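PDB 5UY7: peptidoglycan glycosyltransferase from Burkholderia ambifaria, which belongs to the penicillin-binding proteins, pairing a dimerisation domain with a transpeptidase-family domain of the beta-lactamase fold. Local coordinates for residues M437-P449 with P454-Y466. Residues are numbered along the deposited sequence; the frame is centred on the assembly and turned at random. Where two conformers were deposited one is given.
With SO4 (sulfate ion), chain B.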
loop_
_atom_site.group_PDB
_atom_site.type_symbol
_atom_site.label_atom_id
_atom_site.label_comp_id
_atom_site.label_asym_id
_atom_site.label_seq_id
_atom_site.Cartn_x
_atom_site.Cartn_y
_atom_site.Cartn_z
ATOM N N MET A 437 0.747 -13.302 -0.297
ATOM C CA MET A 437 1.859 -12.792 0.501
ATOM C C MET A 437 1.403 -11.693 1.453
ATOM O O MET A 437 1.882 -11.611 2.589
ATOM C CB MET A 437 2.967 -12.280 -0.417
ATOM C CG MET A 437 3.553 -13.369 -1.303
ATOM S SD MET A 437 4.717 -12.606 -2.448
ATOM C CE MET A 437 5.193 -14.029 -3.441
ATOM N N LEU A 438 0.485 -10.835 1.006
ATOM C CA LEU A 438 0.033 -9.743 1.871
ATOM C C LEU A 438 -0.685 -10.263 3.112
ATOM O O LEU A 438 -0.635 -9.621 4.166
ATOM C CB LEU A 438 -0.883 -8.794 1.100
ATOM C CG LEU A 438 -0.224 -7.908 0.039
ATOM C CD1 LEU A 438 -1.299 -7.071 -0.640
ATOM C CD2 LEU A 438 0.868 -7.001 0.627
ATOM N N GLU A 439 -1.369 -11.407 3.008
ATOM C CA GLU A 439 -1.990 -11.992 4.196
ATOM C C GLU A 439 -0.953 -12.367 5.244
ATOM O O GLU A 439 -1.237 -12.303 6.449
ATOM C CB GLU A 439 -2.796 -13.241 3.837
ATOM C CG GLU A 439 -4.023 -12.998 3.017
ATOM C CD GLU A 439 -4.901 -14.247 2.923
ATOM O OE1 GLU A 439 -5.372 -14.733 3.972
ATOM O OE2 GLU A 439 -5.069 -14.751 1.798
ATOM N N THR A 440 0.244 -12.803 4.815
ATOM C CA THR A 440 1.238 -13.231 5.799
ATOM C C THR A 440 1.760 -12.063 6.622
ATOM O O THR A 440 2.305 -12.283 7.710
ATOM C CB THR A 440 2.418 -13.964 5.137
ATOM O OG1 THR A 440 3.254 -13.040 4.414
ATOM C CG2 THR A 440 1.918 -15.076 4.199
ATOM N N VAL A 441 1.575 -10.832 6.140
ATOM C CA VAL A 441 2.074 -9.649 6.837
ATOM C C VAL A 441 1.392 -9.486 8.191
ATOM O O VAL A 441 2.012 -9.040 9.162
ATOM C CB VAL A 441 1.867 -8.400 5.958
ATOM C CG1 VAL A 441 2.191 -7.136 6.744
ATOM C CG2 VAL A 441 2.705 -8.487 4.683
ATOM N N VAL A 442 0.104 -9.829 8.275
ATOM C CA VAL A 442 -0.668 -9.600 9.493
ATOM C C VAL A 442 -0.844 -10.867 10.323
ATOM O O VAL A 442 -1.377 -10.792 11.443
ATOM C CB VAL A 442 -2.048 -8.983 9.173
ATOM C CG1 VAL A 442 -1.877 -7.720 8.348
ATOM C CG2 VAL A 442 -2.940 -10.004 8.469
ATOM N N ALA A 443 -0.422 -12.032 9.805
ATOM C CA ALA A 443 -0.453 -13.304 10.508
ATOM C C ALA A 443 0.787 -13.457 11.378
ATOM O O ALA A 443 1.773 -12.735 11.200
ATOM C CB ALA A 443 -0.530 -14.447 9.495
ATOM N N PRO A 444 0.779 -14.387 12.338
ATOM C CA PRO A 444 2.006 -14.658 13.092
ATOM C C PRO A 444 3.164 -14.929 12.144
ATOM O O PRO A 444 3.013 -15.625 11.137
ATOM C CB PRO A 444 1.646 -15.896 13.920
ATOM C CG PRO A 444 0.163 -15.800 14.093
ATOM C CD PRO A 444 -0.357 -15.197 12.821
ATOM N N GLY A 445 4.325 -14.367 12.475
ATOM C CA GLY A 445 5.484 -14.399 11.614
ATOM C C GLY A 445 5.636 -13.175 10.734
ATOM O O GLY A 445 6.741 -12.917 10.237
ATOM N N GLY A 446 4.554 -12.417 10.529
ATOM C CA GLY A 446 4.624 -11.181 9.776
ATOM C C GLY A 446 4.904 -10.002 10.693
ATOM O O GLY A 446 4.905 -10.132 11.913
ATOM N N THR A 447 5.126 -8.835 10.089
ATOM C CA THR A 447 5.598 -7.691 10.858
ATOM C C THR A 447 4.495 -6.736 11.295
ATOM O O THR A 447 4.787 -5.801 12.050
ATOM C CB THR A 447 6.649 -6.904 10.068
ATOM O OG1 THR A 447 6.085 -6.475 8.828
ATOM C CG2 THR A 447 7.887 -7.762 9.811
ATOM N N SER A 448 3.250 -6.946 10.870
ATOM C CA SER A 448 2.153 -6.023 11.182
ATOM C C SER A 448 0.949 -6.765 11.749
ATOM O O SER A 448 -0.163 -6.668 11.223
ATOM C CB SER A 448 1.765 -5.231 9.934
ATOM O OG SER A 448 2.872 -4.465 9.476
ATOM N N PRO A 449 1.120 -7.484 12.861
ATOM C CA PRO A 449 -0.023 -8.223 13.416
ATOM C C PRO A 449 -1.128 -7.316 13.935
ATOM O O PRO A 449 -2.284 -7.761 14.029
ATOM C CB PRO A 449 0.612 -9.039 14.551
ATOM C CG PRO A 449 1.769 -8.206 14.987
ATOM C CD PRO A 449 2.312 -7.589 13.723
ATOM N N PRO A 454 -10.067 -9.355 13.234
ATOM C CA PRO A 454 -10.725 -10.568 13.737
ATOM C C PRO A 454 -11.920 -10.950 12.874
ATOM O O PRO A 454 -12.801 -10.126 12.594
ATOM C CB PRO A 454 -11.147 -10.173 15.157
ATOM C CG PRO A 454 -10.138 -9.111 15.550
ATOM C CD PRO A 454 -9.867 -8.341 14.285
ATOM N N GLY A 455 -11.925 -12.206 12.421
ATOM C CA GLY A 455 -13.010 -12.733 11.621
ATOM C C GLY A 455 -12.824 -12.649 10.118
ATOM O O GLY A 455 -13.626 -13.240 9.383
ATOM N N TYR A 456 -11.813 -11.933 9.634
ATOM C CA TYR A 456 -11.666 -11.717 8.197
ATOM C C TYR A 456 -10.225 -11.909 7.770
ATOM O O TYR A 456 -9.310 -11.372 8.400
ATOM C CB TYR A 456 -12.118 -10.306 7.803
ATOM C CG TYR A 456 -13.587 -10.085 8.014
ATOM C CD1 TYR A 456 -14.504 -10.440 7.032
ATOM C CD2 TYR A 456 -14.067 -9.553 9.204
ATOM C CE1 TYR A 456 -15.846 -10.253 7.219
ATOM C CE2 TYR A 456 -15.426 -9.365 9.409
ATOM C CZ TYR A 456 -16.310 -9.714 8.406
ATOM O OH TYR A 456 -17.659 -9.526 8.590
ATOM N N ARG A 457 -10.032 -12.629 6.671
ATOM C CA ARG A 457 -8.734 -12.630 6.018
ATOM C C ARG A 457 -8.482 -11.281 5.367
ATOM O O ARG A 457 -9.289 -10.830 4.549
ATOM C CB ARG A 457 -8.678 -13.735 4.971
ATOM C CG ARG A 457 -8.760 -15.122 5.592
ATOM C CD ARG A 457 -8.954 -16.176 4.526
ATOM N NE ARG A 457 -7.925 -16.095 3.491
ATOM C CZ ARG A 457 -7.955 -16.821 2.378
ATOM N NH1 ARG A 457 -8.945 -17.676 2.170
ATOM N NH2 ARG A 457 -6.991 -16.677 1.465
ATOM N N VAL A 458 -7.365 -10.642 5.724
ATOM C CA VAL A 458 -6.980 -9.349 5.165
ATOM C C VAL A 458 -5.487 -9.377 4.864
ATOM O O VAL A 458 -4.764 -10.288 5.268
ATOM C CB VAL A 458 -7.311 -8.168 6.105
ATOM C CG1 VAL A 458 -8.788 -8.188 6.511
ATOM C CG2 VAL A 458 -6.378 -8.177 7.324
ATOM N N GLY A 459 -5.023 -8.356 4.148
ATOM C CA GLY A 459 -3.594 -8.212 3.936
ATOM C C GLY A 459 -3.284 -6.787 3.550
ATOM O O GLY A 459 -4.154 -6.052 3.073
ATOM N N GLY A 460 -2.030 -6.405 3.755
ATOM C CA GLY A 460 -1.608 -5.054 3.435
ATOM C C GLY A 460 -0.184 -4.825 3.898
ATOM O O GLY A 460 0.512 -5.758 4.309
ATOM N N LYS A 461 0.232 -3.559 3.835
ATOM C CA LYS A 461 1.589 -3.185 4.212
ATOM C C LYS A 461 1.612 -1.870 4.968
ATOM O O LYS A 461 0.907 -0.919 4.609
ATOM C CB LYS A 461 2.501 -3.026 2.985
ATOM C CG LYS A 461 3.177 -4.278 2.527
ATOM C CD LYS A 461 4.066 -4.887 3.592
ATOM C CE LYS A 461 5.366 -4.141 3.765
ATOM N NZ LYS A 461 6.086 -4.677 4.937
ATOM N N SER A 462 2.467 -1.821 5.982
ATOM C CA SER A 462 2.783 -0.590 6.688
ATOM C C SER A 462 3.991 0.083 6.048
ATOM O O SER A 462 4.815 -0.559 5.387
ATOM C CB SER A 462 3.076 -0.872 8.163
ATOM O OG SER A 462 4.289 -1.589 8.302
ATOM N N GLY A 463 4.083 1.390 6.250
ATOM C CA GLY A 463 5.240 2.151 5.809
ATOM C C GLY A 463 5.419 3.349 6.712
ATOM O O GLY A 463 4.453 3.864 7.283
ATOM N N THR A 464 6.670 3.792 6.853
ATOM C CA THR A 464 6.977 4.949 7.682
ATOM C C THR A 464 7.820 5.940 6.895
ATOM O O THR A 464 8.767 5.554 6.205
ATOM C CB THR A 464 7.720 4.546 8.962
ATOM O OG1 THR A 464 8.986 3.976 8.618
ATOM C CG2 THR A 464 6.918 3.528 9.748
ATOM N N ALA A 465 7.479 7.220 7.004
ATOM C CA ALA A 465 8.253 8.291 6.391
ATOM C C ALA A 465 8.715 9.245 7.480
ATOM O O ALA A 465 7.899 9.733 8.264
ATOM C CB ALA A 465 7.427 9.040 5.342
ATOM N N TYR A 466 10.012 9.510 7.529
ATOM C CA TYR A 466 10.560 10.393 8.547
ATOM C C TYR A 466 10.678 11.810 8.004
ATOM O O TYR A 466 10.884 12.023 6.805
ATOM C CB TYR A 466 11.918 9.877 9.028
ATOM C CG TYR A 466 11.825 8.486 9.616
ATOM C CD1 TYR A 466 11.942 7.359 8.808
ATOM C CD2 TYR A 466 11.593 8.299 10.971
ATOM C CE1 TYR A 466 11.842 6.087 9.335
ATOM C CE2 TYR A 466 11.493 7.031 11.510
ATOM C CZ TYR A 466 11.618 5.928 10.687
ATOM O OH TYR A 466 11.520 4.662 11.217
HETATM S S SO4 B . 7.911 -0.088 8.423
HETATM O O1 SO4 B . 6.513 0.354 8.426
HETATM O O2 SO4 B . 7.988 -1.487 8.826
HETATM O O3 SO4 B . 8.655 0.737 9.371
HETATM O O4 SO4 B . 8.534 0.055 7.113
HETATM O O HOH W 1 5.617 -7.131 6.299
HETATM O O HOH W 2 3.966 -2.686 10.928
HETATM O O HOH W 3 6.739 -3.837 8.877
HETATM O O HOH W 4 3.849 -4.280 6.981
#
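Lys-461 NZ is gripped by two waters and, beyond the two segments, by Ser-324 OG. Water 1, 2.8 Å from this NZ, also reaches Thr-447 OG1; water 4 accepts from it as well and ties Ser-448 OG to the backbone N of Ser-462, a case of solvent bridging loop to strand. The lysine's bends at chi2 (-60°) and chi3 carry the chain past Val-441, CD lying 4.0 Å from Val-441 CG2, and deliver NZ to its partners. Ser-462 OG donates to sulfate O1 at 3.0 Å, and Ser-270 binds the same ion. Lys-461 probably heads the KSG motif, with Ser-270 and Lys-273 matching SxxK and Ser-324 starting SxN, consistent with this family's active-site cleft. At the other end is a side-on salt bridge: Arg-457 NE meets Glu-439 OE1 at 2.9 Å and Arg-457 NH2 meets Glu-439 OE2 at 2.7 Å, guanidinium and carboxylate planes 27° apart. Between these poles side-chain-free Gly-459 lets the backbones touch, its CA 3.3 Å from Leu-438 O, while Gly-460 O is buried without a polar partner beneath Val-441. The 437-442 part of helix 428-442 crosses outermost strand 459-466 at 65°, with strand 477-485 alongside that strand and helices 273-282 and 317-323 packed against the helix.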